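Local coordinates for protein TssK (PDB 5Y0E) that probably serves as a trimeric baseplate component of the bacterial type VI secretion system, linking the baseplate to the membrane complex, at residues 328-334 / 422-428; 342-348 / 438-444. The contacts are given in a common frame with arbitrary orientation. Residues are numbered along the deposited sequence.

Interaction 1 (328-334 / 422-428); sequences GLNVATV and SAFALHL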
loop_
_atom_site.group_PDB
_atom_site.type_symbol
_atom_site.label_atom_id
_atom_site.label_comp_id
_atom_site.label_asym_id
_atom_site.label_seq_id
_atom_site.Cartn_x
_atom_site.Cartn_y
_atom_site.Cartn_z
ATOM N N GLY A 328 6.637 -13.097 -30.979
ATOM C CA GLY A 328 7.011 -14.492 -30.963
ATOM C C GLY A 328 8.176 -14.844 -30.068
ATOM O O GLY A 328 8.438 -16.034 -29.856
ATOM N N LEU A 329 8.888 -13.860 -29.539
ATOM C CA LEU A 329 10.005 -14.109 -28.647
ATOM C C LEU A 329 9.553 -13.954 -27.203
ATOM O O LEU A 329 8.895 -12.967 -26.857
ATOM C CB LEU A 329 11.162 -13.158 -28.938
ATOM C CG LEU A 329 12.328 -13.354 -27.977
ATOM C CD1 LEU A 329 12.975 -14.678 -28.251
ATOM C CD2 LEU A 329 13.331 -12.238 -28.116
ATOM N N ASN A 330 9.901 -14.934 -26.370
ATOM C CA ASN A 330 9.702 -14.861 -24.931
ATOM C C ASN A 330 11.001 -15.215 -24.231
ATOM O O ASN A 330 11.879 -15.873 -24.791
ATOM C CB ASN A 330 8.599 -15.804 -24.440
ATOM C CG ASN A 330 7.227 -15.378 -24.885
ATOM O OD1 ASN A 330 6.530 -14.647 -24.186
ATOM N ND2 ASN A 330 6.823 -15.840 -26.059
ATOM N N VAL A 331 11.107 -14.786 -22.985
ATOM C CA VAL A 331 12.297 -15.029 -22.192
ATOM C C VAL A 331 11.860 -15.531 -20.833
ATOM O O VAL A 331 11.064 -14.879 -20.150
ATOM C CB VAL A 331 13.161 -13.771 -22.057
ATOM C CG1 VAL A 331 14.148 -13.942 -20.940
ATOM C CG2 VAL A 331 13.890 -13.537 -23.339
ATOM N N ALA A 332 12.371 -16.682 -20.449
ATOM C CA ALA A 332 12.088 -17.288 -19.157
ATOM C C ALA A 332 13.370 -17.220 -18.348
ATOM O O ALA A 332 14.250 -18.069 -18.491
ATOM C CB ALA A 332 11.607 -18.727 -19.315
ATOM N N THR A 333 13.482 -16.278 -17.445
ATOM C CA THR A 333 14.679 -16.249 -16.655
ATOM C C THR A 333 14.582 -17.373 -15.672
ATOM O O THR A 333 13.544 -17.621 -15.136
ATOM C CB THR A 333 14.807 -14.938 -15.897
ATOM O OG1 THR A 333 14.033 -14.998 -14.700
ATOM C CG2 THR A 333 14.305 -13.805 -16.746
ATOM N N VAL A 334 15.678 -18.034 -15.382
ATOM C CA VAL A 334 15.665 -19.071 -14.376
ATOM C C VAL A 334 16.264 -18.452 -13.146
ATOM O O VAL A 334 17.160 -17.644 -13.249
ATOM C CB VAL A 334 16.545 -20.216 -14.779
ATOM C CG1 VAL A 334 16.217 -20.606 -16.190
ATOM C CG2 VAL A 334 17.979 -19.768 -14.707
ATOM N N SER A 422 21.468 -17.995 -17.959
ATOM C CA SER A 422 20.575 -17.618 -16.877
ATOM C C SER A 422 19.151 -17.369 -17.350
ATOM O O SER A 422 18.345 -16.819 -16.588
ATOM C CB SER A 422 21.105 -16.377 -16.163
ATOM O OG SER A 422 21.172 -15.285 -17.060
ATOM N N ALA A 423 18.805 -17.783 -18.562
ATOM C CA ALA A 423 17.460 -17.551 -19.054
ATOM C C ALA A 423 17.271 -18.330 -20.333
ATOM O O ALA A 423 18.193 -18.433 -21.142
ATOM C CB ALA A 423 17.203 -16.065 -19.313
ATOM N N PHE A 424 16.081 -18.878 -20.505
ATOM C CA PHE A 424 15.717 -19.459 -21.778
ATOM C C PHE A 424 15.218 -18.370 -22.705
ATOM O O PHE A 424 14.563 -17.415 -22.282
ATOM C CB PHE A 424 14.615 -20.500 -21.619
ATOM C CG PHE A 424 15.019 -21.737 -20.876
ATOM C CD1 PHE A 424 14.961 -21.784 -19.499
ATOM C CD2 PHE A 424 15.394 -22.875 -21.561
ATOM C CE1 PHE A 424 15.297 -22.932 -18.826
ATOM C CE2 PHE A 424 15.732 -24.016 -20.893
ATOM C CZ PHE A 424 15.675 -24.048 -19.526
ATOM N N ALA A 425 15.511 -18.531 -23.981
ATOM C CA ALA A 425 14.896 -17.717 -25.012
ATOM C C ALA A 425 14.079 -18.628 -25.908
ATOM O O ALA A 425 14.552 -19.691 -26.316
ATOM C CB ALA A 425 15.939 -16.954 -25.822
ATOM N N LEU A 426 12.852 -18.219 -26.193
ATOM C CA LEU A 426 11.952 -18.991 -27.033
ATOM C C LEU A 426 11.407 -18.081 -28.114
ATOM O O LEU A 426 10.872 -17.012 -27.816
ATOM C CB LEU A 426 10.790 -19.591 -26.238
ATOM C CG LEU A 426 11.077 -20.457 -25.012
ATOM C CD1 LEU A 426 11.255 -19.627 -23.763
ATOM C CD2 LEU A 426 9.960 -21.464 -24.828
ATOM N N HIS A 427 11.514 -18.529 -29.360
ATOM C CA HIS A 427 11.010 -17.813 -30.521
ATOM C C HIS A 427 10.179 -18.788 -31.311
ATOM O O HIS A 427 10.585 -19.908 -31.518
ATOM C CB HIS A 427 12.148 -17.327 -31.390
ATOM C CG HIS A 427 11.701 -16.650 -32.642
ATOM N ND1 HIS A 427 11.376 -17.341 -33.783
ATOM C CD2 HIS A 427 11.537 -15.342 -32.935
ATOM C CE1 HIS A 427 11.025 -16.488 -34.726
ATOM N NE2 HIS A 427 11.117 -15.267 -34.237
ATOM N N LEU A 428 9.047 -18.348 -31.821
ATOM C CA LEU A 428 8.147 -19.261 -32.494
ATOM C C LEU A 428 7.626 -18.643 -33.780
ATOM O O LEU A 428 7.138 -17.513 -33.769
ATOM C CB LEU A 428 6.985 -19.618 -31.570
ATOM C CG LEU A 428 5.787 -20.272 -32.262
ATOM C CD1 LEU A 428 6.121 -21.689 -32.664
ATOM C CD2 LEU A 428 4.600 -20.241 -31.351
#
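Gly328 opens the contact with a positive phi of 69°, a turn residue whose O accepts a weak hydrogen bond from Leu428 N (3.1 Å); a CB here would lie 2.9 Å from Leu428 O. At Leu329 the strand begins, forming a non-hydrogen-bonded pair with His427, Leu329 CD1 4.2 Å from His427 CB. Asn330 pairs with Leu426 through two hydrogen bonds, Asn330 N to Leu426 O (2.7 Å) and Leu426 N to Asn330 O (2.9 Å), while its side chain leans on Leu322 and Glu324. This is a regular antiparallel pairing inside the eight-stranded C-terminal sheet: strand 329-333 lies between strands 423-428 and 317-324, and 423-428 also hydrogen-bonds to strand 366-370. Val331 shares the Leu329 face, its CG1 4.1 Å from Ala423 CB. Ala332, on the other face, pairs with Phe424, Ala332 N to Phe424 O at 2.9 Å and Phe424 N to Ala332 O at 2.8 Å. Thr333 and Ala423 have the shortest CA-to-CA distance of the paired residues, 3.9 Å. Val334 N donates a hydrogen bond to Ser422 O (3.2 Å), and Val334 CG1 packs 3.6 Å from Phe424 CE1, beside Met340.

Interaction 2 (342-348 / 438-444); sequences DFGFVLA and EFWAIRS
Strands 343-348 and 438-443 run antiparallel, axes 4.0 Å apart at closest approach and directions 150° apart. Asp342 ends a helix; Phe343 starts the strand. Phe343, Phe345 and Leu347 form non-hydrogen-bonded pairs with Arg443, Ala441 and Phe439; Gly344, Val346 and Ala348 form hydrogen-bonded pairs with Ile442, Trp440 and Glu438, each with two N-H...O hydrogen bonds, the shortest Gly344 N to Ile442 O (2.6 Å), the longest Val346 N to Trp440 O (3.0 Å). Ser444 N (2.9 Å) and OG (3.1 Å) donate to Asp342 O. Phe343 and Phe345 (chi1 m) project to one face with Ala441, Phe439 (t) and off-rotamer Leu347 (chi1 -100°): Phe345 CE1 meets Ala441 CB at 3.5 Å, and Leu347 CD2 reaches the Phe439 ring edge at CD1, 3.4 Å. Arg443 (t) NH1 is 3.4 Å from Phe343 CZ, which lies over one guanidinium face; Arg443 CG lies over a Phe343 ring face, and Arg443 NE hydrogen-bonds Asp315 O. On the opposite face, Val346 CG2 touches Ile442 CD1 (4.1 Å), and Glu438 (m) joins Trp440 (m) NE1 through OE1 (3.1 Å) and His400 through OE2. The pair is interior to the C-terminal antiparallel sheet, 317-324 beside 436-443 and 404-408 beside 343-350.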
loop_
_atom_site.group_PDB
_atom_site.type_symbol
_atom_site.label_atom_id
_atom_site.label_comp_id
_atom_site.label_asym_id
_atom_site.label_seq_id
_atom_site.Cartn_x
_atom_site.Cartn_y
_atom_site.Cartn_z
ATOM N N ASP A 342 19.405 -29.496 -12.179
ATOM C CA ASP A 342 18.557 -30.244 -11.261
ATOM C C ASP A 342 17.103 -30.363 -11.694
ATOM O O ASP A 342 16.336 -31.100 -11.105
ATOM C CB ASP A 342 18.567 -29.574 -9.901
ATOM C CG ASP A 342 19.920 -29.548 -9.290
ATOM O OD1 ASP A 342 20.775 -30.292 -9.776
ATOM O OD2 ASP A 342 20.136 -28.799 -8.331
ATOM N N PHE A 343 16.726 -29.638 -12.731
ATOM C CA PHE A 343 15.351 -29.635 -13.149
ATOM C C PHE A 343 15.081 -30.040 -14.564
ATOM O O PHE A 343 15.885 -29.849 -15.432
ATOM C CB PHE A 343 14.797 -28.223 -13.001
ATOM C CG PHE A 343 14.594 -27.796 -11.593
ATOM C CD1 PHE A 343 15.637 -27.317 -10.855
ATOM C CD2 PHE A 343 13.367 -27.879 -11.018
ATOM C CE1 PHE A 343 15.463 -26.933 -9.558
ATOM C CE2 PHE A 343 13.179 -27.500 -9.728
ATOM C CZ PHE A 343 14.232 -27.021 -8.993
ATOM N N GLY A 344 13.912 -30.611 -14.771
ATOM C CA GLY A 344 13.447 -30.932 -16.098
ATOM C C GLY A 344 12.693 -29.714 -16.603
ATOM O O GLY A 344 12.388 -28.795 -15.871
ATOM N N PHE A 345 12.337 -29.705 -17.866
ATOM C CA PHE A 345 11.660 -28.526 -18.366
ATOM C C PHE A 345 10.572 -28.926 -19.346
ATOM O O PHE A 345 10.809 -29.744 -20.236
ATOM C CB PHE A 345 12.669 -27.580 -19.002
ATOM C CG PHE A 345 13.602 -26.969 -18.011
ATOM C CD1 PHE A 345 13.265 -25.799 -17.359
ATOM C CD2 PHE A 345 14.800 -27.572 -17.701
ATOM C CE1 PHE A 345 14.115 -25.234 -16.431
ATOM C CE2 PHE A 345 15.651 -27.010 -16.771
ATOM C CZ PHE A 345 15.308 -25.842 -16.133
ATOM N N VAL A 346 9.377 -28.365 -19.161
ATOM C CA VAL A 346 8.204 -28.747 -19.937
ATOM C C VAL A 346 7.462 -27.500 -20.393
ATOM O O VAL A 346 7.332 -26.524 -19.650
ATOM C CB VAL A 346 7.246 -29.657 -19.141
ATOM C CG1 VAL A 346 6.138 -30.124 -20.020
ATOM C CG2 VAL A 346 7.956 -30.845 -18.588
ATOM N N LEU A 347 6.874 -27.595 -21.559
ATOM C CA LEU A 347 6.076 -26.543 -22.116
ATOM C C LEU A 347 4.643 -27.021 -22.242
ATOM O O LEU A 347 4.389 -27.945 -22.940
ATOM C CB LEU A 347 6.576 -26.243 -23.498
ATOM C CG LEU A 347 7.472 -25.060 -23.657
ATOM C CD1 LEU A 347 7.672 -24.892 -25.128
ATOM C CD2 LEU A 347 6.789 -23.849 -23.085
ATOM N N ALA A 348 3.711 -26.393 -21.561
ATOM C CA ALA A 348 2.327 -26.775 -21.650
ATOM C C ALA A 348 1.802 -25.869 -22.708
ATOM O O ALA A 348 1.887 -24.695 -22.570
ATOM C CB ALA A 348 1.637 -26.519 -20.338
ATOM N N GLU A 438 2.567 -22.466 -20.877
ATOM C CA GLU A 438 3.109 -22.475 -19.539
ATOM C C GLU A 438 4.469 -23.138 -19.618
ATOM O O GLU A 438 4.670 -24.071 -20.396
ATOM C CB GLU A 438 2.202 -23.217 -18.558
ATOM C CG GLU A 438 0.835 -22.626 -18.440
ATOM C CD GLU A 438 -0.016 -23.287 -17.383
ATOM O OE1 GLU A 438 0.432 -24.270 -16.783
ATOM O OE2 GLU A 438 -1.145 -22.830 -17.150
ATOM N N PHE A 439 5.406 -22.634 -18.835
ATOM C CA PHE A 439 6.765 -23.136 -18.824
ATOM C C PHE A 439 7.076 -23.566 -17.408
ATOM O O PHE A 439 7.023 -22.757 -16.481
ATOM C CB PHE A 439 7.740 -22.068 -19.301
ATOM C CG PHE A 439 9.078 -22.595 -19.624
ATOM C CD1 PHE A 439 9.290 -23.273 -20.788
ATOM C CD2 PHE A 439 10.130 -22.418 -18.763
ATOM C CE1 PHE A 439 10.524 -23.766 -21.091
ATOM C CE2 PHE A 439 11.377 -22.913 -19.066
ATOM C CZ PHE A 439 11.571 -23.584 -20.232
ATOM N N TRP A 440 7.375 -24.836 -17.240
ATOM C CA TRP A 440 7.608 -25.388 -15.924
ATOM C C TRP A 440 8.978 -26.032 -15.836
ATOM O O TRP A 440 9.494 -26.574 -16.813
ATOM C CB TRP A 440 6.555 -26.420 -15.586
ATOM C CG TRP A 440 5.221 -25.863 -15.294
ATOM C CD1 TRP A 440 4.232 -25.608 -16.180
ATOM C CD2 TRP A 440 4.708 -25.523 -14.012
ATOM N NE1 TRP A 440 3.136 -25.119 -15.533
ATOM C CE2 TRP A 440 3.402 -25.067 -14.197
ATOM C CE3 TRP A 440 5.232 -25.561 -12.722
ATOM C CZ2 TRP A 440 2.615 -24.653 -13.155
ATOM C CZ3 TRP A 440 4.446 -25.150 -11.687
ATOM C CH2 TRP A 440 3.154 -24.698 -11.907
ATOM N N ALA A 441 9.548 -25.983 -14.642
ATOM C CA ALA A 441 10.768 -26.694 -14.309
ATOM C C ALA A 441 10.438 -27.698 -13.223
ATOM O O ALA A 441 9.760 -27.350 -12.255
ATOM C CB ALA A 441 11.850 -25.732 -13.845
ATOM N N ILE A 442 10.900 -28.939 -13.388
ATOM C CA ILE A 442 10.502 -30.046 -12.525
ATOM C C ILE A 442 11.739 -30.693 -11.930
ATOM O O ILE A 442 12.585 -31.213 -12.661
ATOM C CB ILE A 442 9.673 -31.084 -13.283
ATOM C CG1 ILE A 442 8.508 -30.391 -13.970
ATOM C CG2 ILE A 442 9.160 -32.127 -12.340
ATOM C CD1 ILE A 442 7.511 -31.318 -14.585
ATOM N N ARG A 443 11.824 -30.691 -10.609
ATOM C CA ARG A 443 12.998 -31.207 -9.933
ATOM C C ARG A 443 13.154 -32.702 -10.184
ATOM O O ARG A 443 12.174 -33.446 -10.259
ATOM C CB ARG A 443 12.888 -30.927 -8.441
ATOM C CG ARG A 443 14.207 -30.960 -7.720
ATOM C CD ARG A 443 14.045 -30.815 -6.211
ATOM N NE ARG A 443 13.431 -29.549 -5.816
ATOM C CZ ARG A 443 14.075 -28.389 -5.757
ATOM N NH1 ARG A 443 15.354 -28.328 -6.078
ATOM N NH2 ARG A 443 13.440 -27.287 -5.382
ATOM N N SER A 444 14.400 -33.147 -10.305
ATOM C CA SER A 444 14.670 -34.557 -10.580
ATOM C C SER A 444 15.043 -35.328 -9.330
ATOM O O SER A 444 14.975 -36.552 -9.313
ATOM C CB SER A 444 15.781 -34.685 -11.609
ATOM O OG SER A 444 15.645 -33.696 -12.608
#

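In the fold
Interactions 1 and 2 belong to the same antiparallel sheet, with strand 317-324 between strands 329-333 and 436-443. Their centres are 14 Å apart, and the segments alternate along the chain: 329-333 and 343-350 come first, and 423-428 and 436-443 follow about 90 residues later. Phe424 of interaction 1 meets two rings of interaction 2, with CE1 3.5 Å from Phe345 CE1 (planes at about 55°) and CD1 3.8 Å from Phe439 CE2, edge-to-face. Ala332 CB lies 4.0 Å from Phe439 CD2, and Leu426 CD2 is 4.1 Å from Leu347 CD1. Phe424 and Phe439 share one apolar core on the same side of the sheet, which curls enough for Phe424 to reach Phe345 four strands away.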